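Local coordinates for protein nitrite reductase (Hyphomicrobium denitrificans, PDB 2DV6) that probably reduces nitrite to nitric oxide in denitrification, passing electrons from cytochrome c through bound copper ions, at residues A[150-155]-A[289-294]; A[341-346]-A[427-432]; A[346-351]-A[402-407]; A[406-411]-A[432-437]. All coordinates share one frame; numbering follows the deposited sequence.

Contact 1. Residues A[150-155]-A[289-294]; sequences ADLPGP and DREFYV
With its CG held between the backbone N and the carbonyl carbon (chi1 74°), Leu152 lays both methyl groups on the strand at Glu291, whose CG stands anti to its own carbonyl carbon (chi1 -61°) and whose extended chain reaches Pro155. This is a linker without regular structure lying on a cupredoxin domain: 150-155 belongs to the connection between strands 125-131 and 163-178, and it rests on strand 290-299 of the C-terminal beta sandwich. The side chains of Leu152 and Glu291 cross at about a right angle, with Leu152 CD2 3.5 Å from Glu291 O. Farther along, Leu152 CB meets Tyr293 CB at 4.3 Å. The Tyr293 ring turns an edge to the linker, its CD2 lying 3.8 Å from Asp151 O, where Asp151 is the centre of an inverse gamma turn. The join is made by van der Waals contact, and the polar ends of Glu291 and Tyr293 have partners elsewhere. The Glu291 carboxylate forms salt bridges with Arg198 and Arg350, and Tyr293 OH is hydrogen-bonded to Gly194 O and Leu276 N. At the far end of 150-155, Pro155 CD touches Glu291 OE1 at 3.8 Å.

Contact 2. Residues A[341-346]-A[427-432]; sequences LYASVG and GFLNVD
Leu341 to Ala343 run parallel to Leu429 to Val431, the axes of the short strands 4.5 Å apart and 20° from exact alignment, with Leu341 N bonded to Phe428 O, Asn430 N to Leu341 O and Ala343 N to Asn430 O. The middle bond is short and almost straight: Asn430 N lies 2.7 Å from Leu341 O, with 173° at the hydrogen. On the buried face, Leu429 has its CG anti to the backbone N (chi1 166°), which carries CD1 over to the partner strand. There it meets Leu341 CB at 3.7 Å and Ala343 CB at 4.0 Å. Strand 341-343 is the edge of a five-stranded sheet, and its parallel pairing with the late strand 427-431 recurs in the other two cupredoxin domains of the chain, as 57-60 with 125-131 and 197-200 with 274-280. Phe292 of strand 290-299 packs on Leu341, so the same buried face looks toward the second sheet of the sandwich. On the opposite face Tyr342 and Asn430 lie side by side, pointing the same way. Asn430 ND2 approaches Tyr342 CE1 obliquely at 3.6 Å, while Asn430 OD1 accepts a hydrogen bond from Arg410. Beyond strand 341-343, the side chain of Val345 crosses that of Val431 at about a right angle, their CG1 atoms 4.1 Å apart. One water bridges the two segments there, accepting from Val345 N at 3.0 Å and donating to Asp432 O.

Contact 3. Residues A[346-351]-A[402-407]; sequences GETVRI and DFKIDR. With K (potassium ion), chain J.
In the C-terminal cupredoxin sandwich, strands 348-357 and 397-404 pair antiparallel next to a bound potassium ion. Val349 and Phe403 form a hydrogen-bonded pair, with Val349 N to Phe403 O and Phe403 N to Val349 O each at 2.9 Å. Beyond the strands, Ile405 N lies 2.8 Å from Glu347 O and Gly346 N bonds Ile405 O. The Phe403 ring, with CG between the backbone N and the carbonyl carbon (chi1 49°), lies alongside Val349, whose CG1 sits over one face in a CH-pi contact, 4.2 Å from the centroid; Ile351 CD1 meets the ring edge. On the opposite face, which also carries Thr348 and Lys404, the side chains of Arg350 and Asp402 lie side by side. Their salt bridge is weak, Arg350 NH2 to Asp402 OD1 at 3.4 Å, and Arg350 also reaches Glu291 and the carbonyl of Pro286. A leucine in place of Arg350 would probably leave Asp402 without this positive partner and Glu291 without one of its two arginines. The potassium ion binds Lys404 O and Asp406 OD2, each at 2.4 Å, with Glu369 and three waters. Sharing one cation probably fixes the chain's path just after the strand, and the ion is likely to offset the negative charge of the two acids.

Contact 4. Residues A[406-411]-A[432-437]; sequences DRAGRY and DGPKND. With K (potassium ion), chain J.
Lys435 O is gripped end-on by both terminal nitrogens of Arg407, NH1 at 2.7 Å and NH2 at 2.8 Å. The oxygen lies in the guanidinium plane, but both nitrogens reach it from the same face of its own carbonyl plane. A second carbonyl is held side-on by the same group: Arg407 NE and NH2 each stand 2.9 Å from Ala408 O. Arg407 starts with CG between the backbone N and the carbonyl carbon (chi1 61°) and then bends twice, which folds the guanidinium back to its neighbour's carbonyl. Two clamped oxygens fix its rotation. The carboxylate plane of Asp437 is turned 64° from the guanidinium plane, with OD2 over one face of the guanidinium and OD1 making a weak salt bridge to NH1 at 3.2 Å, while Met440 N also bonds Asp437 OD1. An alanine in place of Arg407 would probably leave Lys435 O and Ala408 O without these donors and Asp437 without its positive partner, and let the loop 432-437 drift from Ala408. Alongside, Ala408 CB presses on Gly433 CA at 3.4 Å, a tight fit in which a side chain at Gly433 would clash. Tyr411 OH donates to Arg407 O at 2.6 Å. The contact thus ties the loop between strands 427-431 and 440-442 to the residues leading into strand 409-415, beside a second subunit whose Pro229 packs on Arg407 and whose Phe235 makes a cation-pi contact with Lys435.

From the N terminus, contact 1 comes first: it closes a loop of 133 residues that holds the middle cupredoxin domain, and brings strand 290-299 back to the linker at 150-155. Contact 2 opens only after that loop has shut, joining the first and last strands of one sheet of the C-terminal domain. Contact 3 starts at Gly346, shared with contact 2, and closes wholly within its span. Contact 4 begins on Asp406 and Arg407, where contact 3 ends, and crosses contact 2, sharing Asp432. Contacts 1 and 3 meet on neighbouring strands of one sheet, contacts 2 and 4 on neighbouring strands of the other, and contacts 1 and 2 meet where the two sheets face each other.

Contact 1. Residues A[150-155]-A[289-294]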
# COMPACT_ATOMS: atom_id res chain seq x y z
N ALA A 150 -49.79 1.40 -10.72
CA ALA A 150 -51.22 1.67 -11.00
C ALA A 150 -51.77 2.80 -10.14
O ALA A 150 -52.91 3.17 -10.29
CB ALA A 150 -52.08 0.38 -10.81
N ASP A 151 -50.95 3.33 -9.24
CA ASP A 151 -51.35 4.36 -8.29
C ASP A 151 -51.20 5.80 -8.84
O ASP A 151 -50.22 6.52 -8.52
CB ASP A 151 -50.53 4.20 -7.01
CG ASP A 151 -50.95 5.16 -5.89
OD1 ASP A 151 -52.00 5.83 -6.01
OD2 ASP A 151 -50.19 5.23 -4.89
N LEU A 152 -52.16 6.21 -9.66
CA LEU A 152 -52.24 7.57 -10.20
C LEU A 152 -53.73 7.94 -10.44
O LEU A 152 -54.53 7.07 -10.70
CB LEU A 152 -51.43 7.71 -11.51
CG LEU A 152 -51.94 7.09 -12.83
CD1 LEU A 152 -51.20 7.63 -14.03
CD2 LEU A 152 -51.87 5.57 -12.82
N PRO A 153 -54.08 9.24 -10.37
CA PRO A 153 -55.43 9.67 -10.77
C PRO A 153 -55.65 9.35 -12.23
O PRO A 153 -54.69 9.39 -13.03
CB PRO A 153 -55.39 11.19 -10.57
CG PRO A 153 -54.26 11.43 -9.62
CD PRO A 153 -53.24 10.38 -9.93
N GLY A 154 -56.89 9.01 -12.59
CA GLY A 154 -57.26 8.79 -13.98
C GLY A 154 -57.53 10.10 -14.71
O GLY A 154 -57.40 11.16 -14.14
N PRO A 155 -57.90 10.02 -16.00
CA PRO A 155 -58.15 11.23 -16.81
C PRO A 155 -59.10 12.24 -16.14
O PRO A 155 -60.03 11.86 -15.43
CB PRO A 155 -58.77 10.67 -18.09
CG PRO A 155 -58.18 9.29 -18.22
CD PRO A 155 -58.06 8.78 -16.78
N ASP A 289 -56.91 2.36 -22.49
CA ASP A 289 -57.50 1.41 -21.54
C ASP A 289 -56.89 1.45 -20.13
O ASP A 289 -57.58 1.23 -19.11
CB ASP A 289 -57.42 0.00 -22.12
CG ASP A 289 -58.22 -0.13 -23.41
OD1 ASP A 289 -59.43 0.16 -23.34
OD2 ASP A 289 -57.68 -0.48 -24.49
N ARG A 290 -55.59 1.71 -20.05
CA ARG A 290 -54.86 1.60 -18.77
C ARG A 290 -53.64 2.53 -18.81
O ARG A 290 -53.02 2.68 -19.85
CB ARG A 290 -54.33 0.20 -18.66
CG ARG A 290 -54.35 -0.43 -17.32
CD ARG A 290 -54.48 -1.92 -17.57
NE ARG A 290 -55.09 -2.60 -16.45
CZ ARG A 290 -56.34 -3.03 -16.41
NH1 ARG A 290 -57.14 -2.89 -17.46
NH2 ARG A 290 -56.78 -3.63 -15.32
N GLU A 291 -53.32 3.12 -17.66
CA GLU A 291 -52.21 4.04 -17.54
C GLU A 291 -51.36 3.59 -16.37
O GLU A 291 -51.88 3.09 -15.36
CB GLU A 291 -52.69 5.47 -17.28
CG GLU A 291 -53.55 6.05 -18.38
CD GLU A 291 -54.01 7.46 -18.03
OE1 GLU A 291 -54.44 7.67 -16.87
OE2 GLU A 291 -53.91 8.36 -18.90
N PHE A 292 -50.05 3.79 -16.52
CA PHE A 292 -49.11 3.43 -15.47
C PHE A 292 -48.16 4.60 -15.12
O PHE A 292 -47.95 5.50 -15.91
CB PHE A 292 -48.33 2.21 -15.89
CG PHE A 292 -49.20 0.97 -16.10
CD1 PHE A 292 -49.52 0.55 -17.39
CD2 PHE A 292 -49.64 0.22 -15.02
CE1 PHE A 292 -50.27 -0.60 -17.62
CE2 PHE A 292 -50.43 -0.94 -15.22
CZ PHE A 292 -50.73 -1.36 -16.53
N TYR A 293 -47.59 4.55 -13.93
CA TYR A 293 -46.74 5.60 -13.43
C TYR A 293 -45.39 4.97 -13.04
O TYR A 293 -45.33 4.19 -12.11
CB TYR A 293 -47.41 6.22 -12.19
CG TYR A 293 -46.64 7.30 -11.44
CD1 TYR A 293 -45.66 8.11 -12.05
CD2 TYR A 293 -46.96 7.56 -10.11
CE1 TYR A 293 -45.01 9.13 -11.34
CE2 TYR A 293 -46.33 8.57 -9.39
CZ TYR A 293 -45.38 9.36 -10.01
OH TYR A 293 -44.81 10.35 -9.25
N VAL A 294 -44.33 5.32 -13.76
CA VAL A 294 -43.00 4.76 -13.54
C VAL A 294 -41.91 5.86 -13.55
O VAL A 294 -41.91 6.72 -14.42
CB VAL A 294 -42.66 3.69 -14.62
CG1 VAL A 294 -41.26 3.07 -14.31
CG2 VAL A 294 -43.76 2.57 -14.65

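Contact 2. Residues A[341-346]-A[427-432]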
# COMPACT_ATOMS: atom_id res chain seq x y z
N LEU A 341 -46.63 -4.30 -13.24
CA LEU A 341 -47.74 -3.83 -14.04
C LEU A 341 -48.53 -5.03 -14.59
O LEU A 341 -47.97 -6.07 -14.88
CB LEU A 341 -47.24 -2.95 -15.19
CG LEU A 341 -46.50 -1.61 -14.99
CD1 LEU A 341 -45.16 -1.77 -14.25
CD2 LEU A 341 -46.31 -0.94 -16.38
N TYR A 342 -49.85 -4.87 -14.70
CA TYR A 342 -50.78 -5.91 -15.17
C TYR A 342 -51.68 -5.28 -16.22
O TYR A 342 -52.23 -4.20 -15.97
CB TYR A 342 -51.67 -6.41 -14.03
CG TYR A 342 -50.97 -7.32 -13.06
CD1 TYR A 342 -50.64 -8.65 -13.41
CD2 TYR A 342 -50.60 -6.86 -11.79
CE1 TYR A 342 -49.97 -9.50 -12.53
CE2 TYR A 342 -49.94 -7.71 -10.88
CZ TYR A 342 -49.63 -9.02 -11.26
OH TYR A 342 -48.97 -9.84 -10.36
N ALA A 343 -51.80 -5.92 -17.38
CA ALA A 343 -52.80 -5.48 -18.38
C ALA A 343 -53.38 -6.72 -19.11
O ALA A 343 -52.98 -7.84 -18.81
CB ALA A 343 -52.21 -4.47 -19.37
N SER A 344 -54.34 -6.51 -20.03
CA SER A 344 -54.97 -7.61 -20.75
C SER A 344 -54.71 -7.48 -22.23
O SER A 344 -54.52 -6.35 -22.74
CB SER A 344 -56.48 -7.60 -20.53
OG SER A 344 -56.77 -7.67 -19.15
N VAL A 345 -54.73 -8.62 -22.93
CA VAL A 345 -54.52 -8.59 -24.39
C VAL A 345 -55.57 -7.76 -25.11
O VAL A 345 -56.73 -7.73 -24.71
CB VAL A 345 -54.19 -9.98 -25.04
CG1 VAL A 345 -54.32 -11.10 -24.07
CG2 VAL A 345 -54.98 -10.23 -26.32
N GLY A 346 -55.11 -6.98 -26.10
CA GLY A 346 -55.97 -6.01 -26.78
C GLY A 346 -56.10 -4.62 -26.14
O GLY A 346 -56.62 -3.71 -26.76
N GLY A 427 -38.45 -4.00 -14.64
CA GLY A 427 -39.83 -4.15 -14.18
C GLY A 427 -40.58 -5.10 -15.12
O GLY A 427 -40.13 -5.33 -16.27
N PHE A 428 -41.71 -5.63 -14.63
CA PHE A 428 -42.55 -6.56 -15.40
C PHE A 428 -43.90 -5.95 -15.69
O PHE A 428 -44.50 -5.28 -14.82
CB PHE A 428 -42.76 -7.89 -14.66
CG PHE A 428 -41.51 -8.73 -14.49
CD1 PHE A 428 -41.40 -9.61 -13.43
CD2 PHE A 428 -40.43 -8.59 -15.36
CE1 PHE A 428 -40.23 -10.37 -13.22
CE2 PHE A 428 -39.25 -9.35 -15.17
CZ PHE A 428 -39.16 -10.24 -14.10
N LEU A 429 -44.33 -6.13 -16.94
CA LEU A 429 -45.71 -5.88 -17.36
C LEU A 429 -46.32 -7.25 -17.73
O LEU A 429 -46.00 -7.81 -18.77
CB LEU A 429 -45.77 -4.90 -18.53
CG LEU A 429 -47.08 -4.75 -19.33
CD1 LEU A 429 -48.27 -4.42 -18.44
CD2 LEU A 429 -46.92 -3.67 -20.37
N ASN A 430 -47.19 -7.77 -16.86
CA ASN A 430 -47.73 -9.14 -16.98
C ASN A 430 -49.06 -9.15 -17.71
O ASN A 430 -50.02 -8.52 -17.25
CB ASN A 430 -47.92 -9.77 -15.59
CG ASN A 430 -46.60 -10.02 -14.89
OD1 ASN A 430 -45.67 -10.44 -15.51
ND2 ASN A 430 -46.53 -9.76 -13.58
N VAL A 431 -49.09 -9.84 -18.86
CA VAL A 431 -50.29 -9.93 -19.69
C VAL A 431 -50.58 -11.43 -19.89
O VAL A 431 -49.83 -12.17 -20.57
CB VAL A 431 -50.14 -9.18 -21.04
CG1 VAL A 431 -51.42 -9.30 -21.86
CG2 VAL A 431 -49.74 -7.65 -20.81
N ASP A 432 -51.68 -11.86 -19.30
CA ASP A 432 -52.04 -13.28 -19.26
C ASP A 432 -52.62 -13.76 -20.59
O ASP A 432 -53.31 -13.00 -21.29
CB ASP A 432 -53.03 -13.56 -18.11
CG ASP A 432 -53.11 -15.05 -17.76
OD1 ASP A 432 -52.28 -15.85 -18.30
OD2 ASP A 432 -53.98 -15.43 -16.93
O HOH W 1 -54.86 -11.02 -21.06

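Contact 3. Residues A[346-351]-A[402-407]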
# COMPACT_ATOMS: atom_id res chain seq x y z
N GLY A 346 -55.11 -6.98 -26.10
CA GLY A 346 -55.97 -6.01 -26.78
C GLY A 346 -56.10 -4.62 -26.14
O GLY A 346 -56.62 -3.71 -26.76
N GLU A 347 -55.64 -4.45 -24.90
CA GLU A 347 -55.65 -3.11 -24.29
C GLU A 347 -54.60 -2.18 -24.88
O GLU A 347 -53.48 -2.58 -25.23
CB GLU A 347 -55.50 -3.18 -22.77
CG GLU A 347 -56.75 -3.71 -22.07
CD GLU A 347 -56.63 -3.67 -20.56
OE1 GLU A 347 -57.69 -3.65 -19.90
OE2 GLU A 347 -55.50 -3.67 -20.02
N THR A 348 -55.00 -0.93 -25.06
CA THR A 348 -54.08 0.14 -25.32
C THR A 348 -53.68 0.67 -23.95
O THR A 348 -54.54 0.99 -23.11
CB THR A 348 -54.69 1.23 -26.22
OG1 THR A 348 -54.89 0.68 -27.52
CG2 THR A 348 -53.74 2.41 -26.37
N VAL A 349 -52.37 0.76 -23.75
CA VAL A 349 -51.75 1.07 -22.48
C VAL A 349 -50.88 2.34 -22.60
O VAL A 349 -50.30 2.63 -23.65
CB VAL A 349 -50.97 -0.17 -22.02
CG1 VAL A 349 -49.71 0.16 -21.35
CG2 VAL A 349 -51.87 -1.08 -21.17
N ARG A 350 -50.81 3.11 -21.53
CA ARG A 350 -50.01 4.33 -21.52
C ARG A 350 -49.10 4.25 -20.30
O ARG A 350 -49.56 3.92 -19.22
CB ARG A 350 -50.92 5.55 -21.43
CG ARG A 350 -50.24 6.84 -20.94
CD ARG A 350 -50.71 7.94 -21.81
NE ARG A 350 -52.04 8.29 -21.44
CZ ARG A 350 -53.01 8.64 -22.26
NH1 ARG A 350 -54.16 8.94 -21.70
NH2 ARG A 350 -52.84 8.71 -23.59
N ILE A 351 -47.81 4.52 -20.47
CA ILE A 351 -46.89 4.64 -19.32
C ILE A 351 -46.42 6.10 -19.29
O ILE A 351 -45.92 6.64 -20.29
CB ILE A 351 -45.69 3.67 -19.42
CG1 ILE A 351 -46.17 2.21 -19.50
CG2 ILE A 351 -44.68 3.86 -18.22
CD1 ILE A 351 -45.04 1.19 -19.81
N ASP A 402 -47.48 5.19 -25.47
CA ASP A 402 -48.76 4.46 -25.61
C ASP A 402 -48.47 3.30 -26.54
O ASP A 402 -47.75 3.47 -27.52
CB ASP A 402 -49.87 5.28 -26.31
CG ASP A 402 -50.34 6.50 -25.51
OD1 ASP A 402 -51.04 7.37 -26.10
OD2 ASP A 402 -50.00 6.62 -24.30
N PHE A 403 -49.07 2.14 -26.27
CA PHE A 403 -49.02 1.02 -27.19
C PHE A 403 -50.16 0.05 -26.93
O PHE A 403 -50.59 -0.16 -25.79
CB PHE A 403 -47.69 0.28 -27.09
CG PHE A 403 -47.28 -0.06 -25.70
CD1 PHE A 403 -47.39 -1.36 -25.23
CD2 PHE A 403 -46.75 0.93 -24.84
CE1 PHE A 403 -47.00 -1.70 -23.96
CE2 PHE A 403 -46.34 0.62 -23.57
CZ PHE A 403 -46.46 -0.71 -23.12
N LYS A 404 -50.65 -0.52 -28.02
CA LYS A 404 -51.62 -1.60 -27.94
C LYS A 404 -50.89 -2.90 -27.67
O LYS A 404 -49.90 -3.23 -28.32
CB LYS A 404 -52.44 -1.69 -29.24
CG LYS A 404 -53.39 -2.88 -29.21
CD LYS A 404 -54.35 -2.87 -30.36
CE LYS A 404 -55.08 -4.22 -30.44
NZ LYS A 404 -56.42 -4.04 -31.04
N ILE A 405 -51.37 -3.64 -26.68
CA ILE A 405 -50.83 -4.96 -26.39
C ILE A 405 -51.53 -6.05 -27.22
O ILE A 405 -52.63 -6.47 -26.89
CB ILE A 405 -50.94 -5.25 -24.89
CG1 ILE A 405 -50.14 -4.19 -24.11
CG2 ILE A 405 -50.42 -6.66 -24.57
CD1 ILE A 405 -50.47 -4.17 -22.63
N ASP A 406 -50.89 -6.51 -28.29
CA ASP A 406 -51.54 -7.42 -29.24
C ASP A 406 -51.66 -8.85 -28.72
O ASP A 406 -52.53 -9.59 -29.15
CB ASP A 406 -50.79 -7.46 -30.58
CG ASP A 406 -50.39 -6.09 -31.04
OD1 ASP A 406 -51.06 -5.50 -31.91
OD2 ASP A 406 -49.37 -5.60 -30.51
N ARG A 407 -50.78 -9.25 -27.82
CA ARG A 407 -50.78 -10.62 -27.37
C ARG A 407 -50.19 -10.75 -25.99
O ARG A 407 -49.63 -9.80 -25.44
CB ARG A 407 -50.05 -11.52 -28.38
CG ARG A 407 -48.58 -11.19 -28.61
CD ARG A 407 -47.85 -12.48 -28.86
NE ARG A 407 -47.74 -13.21 -27.60
CZ ARG A 407 -47.44 -14.50 -27.46
NH1 ARG A 407 -47.23 -15.28 -28.52
NH2 ARG A 407 -47.38 -15.01 -26.24
K K J . -48.14 -3.64 -29.87
O HOH W 2 -49.55 -2.90 -31.55
O HOH W 3 -46.37 -4.32 -31.48
O HOH W 4 -47.19 -1.48 -30.23

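Contact 4. Residues A[406-411]-A[432-437]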
# COMPACT_ATOMS: atom_id res chain seq x y z
N ASP A 406 -50.89 -6.51 -28.29
CA ASP A 406 -51.54 -7.42 -29.24
C ASP A 406 -51.66 -8.85 -28.72
O ASP A 406 -52.53 -9.59 -29.15
CB ASP A 406 -50.79 -7.46 -30.58
CG ASP A 406 -50.39 -6.09 -31.04
OD1 ASP A 406 -51.06 -5.50 -31.91
OD2 ASP A 406 -49.37 -5.60 -30.51
N ARG A 407 -50.78 -9.25 -27.82
CA ARG A 407 -50.78 -10.62 -27.37
C ARG A 407 -50.19 -10.75 -25.99
O ARG A 407 -49.63 -9.80 -25.44
CB ARG A 407 -50.05 -11.52 -28.38
CG ARG A 407 -48.58 -11.19 -28.61
CD ARG A 407 -47.85 -12.48 -28.86
NE ARG A 407 -47.74 -13.21 -27.60
CZ ARG A 407 -47.44 -14.50 -27.46
NH1 ARG A 407 -47.23 -15.28 -28.52
NH2 ARG A 407 -47.38 -15.01 -26.24
N ALA A 408 -50.32 -11.95 -25.44
CA ALA A 408 -49.96 -12.26 -24.08
C ALA A 408 -48.43 -12.31 -23.87
O ALA A 408 -47.68 -12.52 -24.80
CB ALA A 408 -50.59 -13.60 -23.70
N GLY A 409 -48.00 -12.15 -22.63
CA GLY A 409 -46.60 -12.30 -22.29
C GLY A 409 -46.17 -11.54 -21.05
O GLY A 409 -46.94 -10.77 -20.47
N ARG A 410 -44.94 -11.79 -20.63
CA ARG A 410 -44.35 -10.99 -19.60
C ARG A 410 -43.48 -9.98 -20.33
O ARG A 410 -42.41 -10.32 -20.80
CB ARG A 410 -43.49 -11.85 -18.70
CG ARG A 410 -42.58 -11.04 -17.83
CD ARG A 410 -43.05 -11.16 -16.46
NE ARG A 410 -42.22 -12.11 -15.77
CZ ARG A 410 -42.66 -12.90 -14.80
NH1 ARG A 410 -41.81 -13.74 -14.20
NH2 ARG A 410 -43.93 -12.83 -14.42
N TYR A 411 -43.95 -8.74 -20.41
CA TYR A 411 -43.17 -7.66 -20.99
C TYR A 411 -42.25 -7.01 -19.92
O TYR A 411 -42.58 -6.95 -18.73
CB TYR A 411 -44.10 -6.66 -21.67
CG TYR A 411 -44.91 -7.37 -22.76
CD1 TYR A 411 -46.17 -7.92 -22.48
CD2 TYR A 411 -44.38 -7.55 -24.04
CE1 TYR A 411 -46.90 -8.59 -23.47
CE2 TYR A 411 -45.08 -8.21 -25.03
CZ TYR A 411 -46.34 -8.74 -24.73
OH TYR A 411 -47.03 -9.41 -25.72
N ASP A 432 -51.68 -11.86 -19.30
CA ASP A 432 -52.04 -13.28 -19.26
C ASP A 432 -52.62 -13.76 -20.59
O ASP A 432 -53.31 -13.00 -21.29
CB ASP A 432 -53.03 -13.56 -18.11
CG ASP A 432 -53.11 -15.05 -17.76
OD1 ASP A 432 -52.28 -15.85 -18.30
OD2 ASP A 432 -53.98 -15.43 -16.93
N GLY A 433 -52.36 -15.02 -20.91
CA GLY A 433 -52.84 -15.61 -22.16
C GLY A 433 -51.92 -16.69 -22.72
O GLY A 433 -50.88 -17.00 -22.14
N PRO A 434 -52.29 -17.26 -23.89
CA PRO A 434 -51.54 -18.39 -24.47
C PRO A 434 -50.14 -17.99 -24.94
O PRO A 434 -49.95 -16.90 -25.52
CB PRO A 434 -52.40 -18.83 -25.66
CG PRO A 434 -53.21 -17.62 -26.02
CD PRO A 434 -53.44 -16.86 -24.71
N LYS A 435 -49.17 -18.88 -24.71
CA LYS A 435 -47.80 -18.68 -25.15
C LYS A 435 -47.71 -18.53 -26.69
O LYS A 435 -47.01 -17.64 -27.20
CB LYS A 435 -46.91 -19.80 -24.61
CG LYS A 435 -45.66 -19.98 -25.42
CD LYS A 435 -44.50 -20.63 -24.65
CE LYS A 435 -43.35 -19.60 -24.41
NZ LYS A 435 -41.98 -20.24 -24.30
N ASN A 436 -48.45 -19.38 -27.40
CA ASN A 436 -48.40 -19.45 -28.86
C ASN A 436 -49.62 -18.86 -29.53
O ASN A 436 -50.76 -19.18 -29.18
CB ASN A 436 -48.22 -20.91 -29.32
CG ASN A 436 -46.85 -21.46 -28.95
OD1 ASN A 436 -45.81 -20.93 -29.38
ND2 ASN A 436 -46.83 -22.52 -28.17
N ASP A 437 -49.39 -18.00 -30.51
CA ASP A 437 -50.47 -17.49 -31.30
C ASP A 437 -49.96 -17.07 -32.66
O ASP A 437 -48.79 -17.34 -33.00
CB ASP A 437 -51.22 -16.36 -30.58
CG ASP A 437 -50.33 -15.15 -30.27
OD1 ASP A 437 -49.33 -14.91 -30.97
OD2 ASP A 437 -50.66 -14.44 -29.30
K K J . -48.14 -3.64 -29.87
O HOH W 2 -49.55 -2.90 -31.55
O HOH W 3 -46.37 -4.32 -31.48
O HOH W 4 -47.19 -1.48 -30.23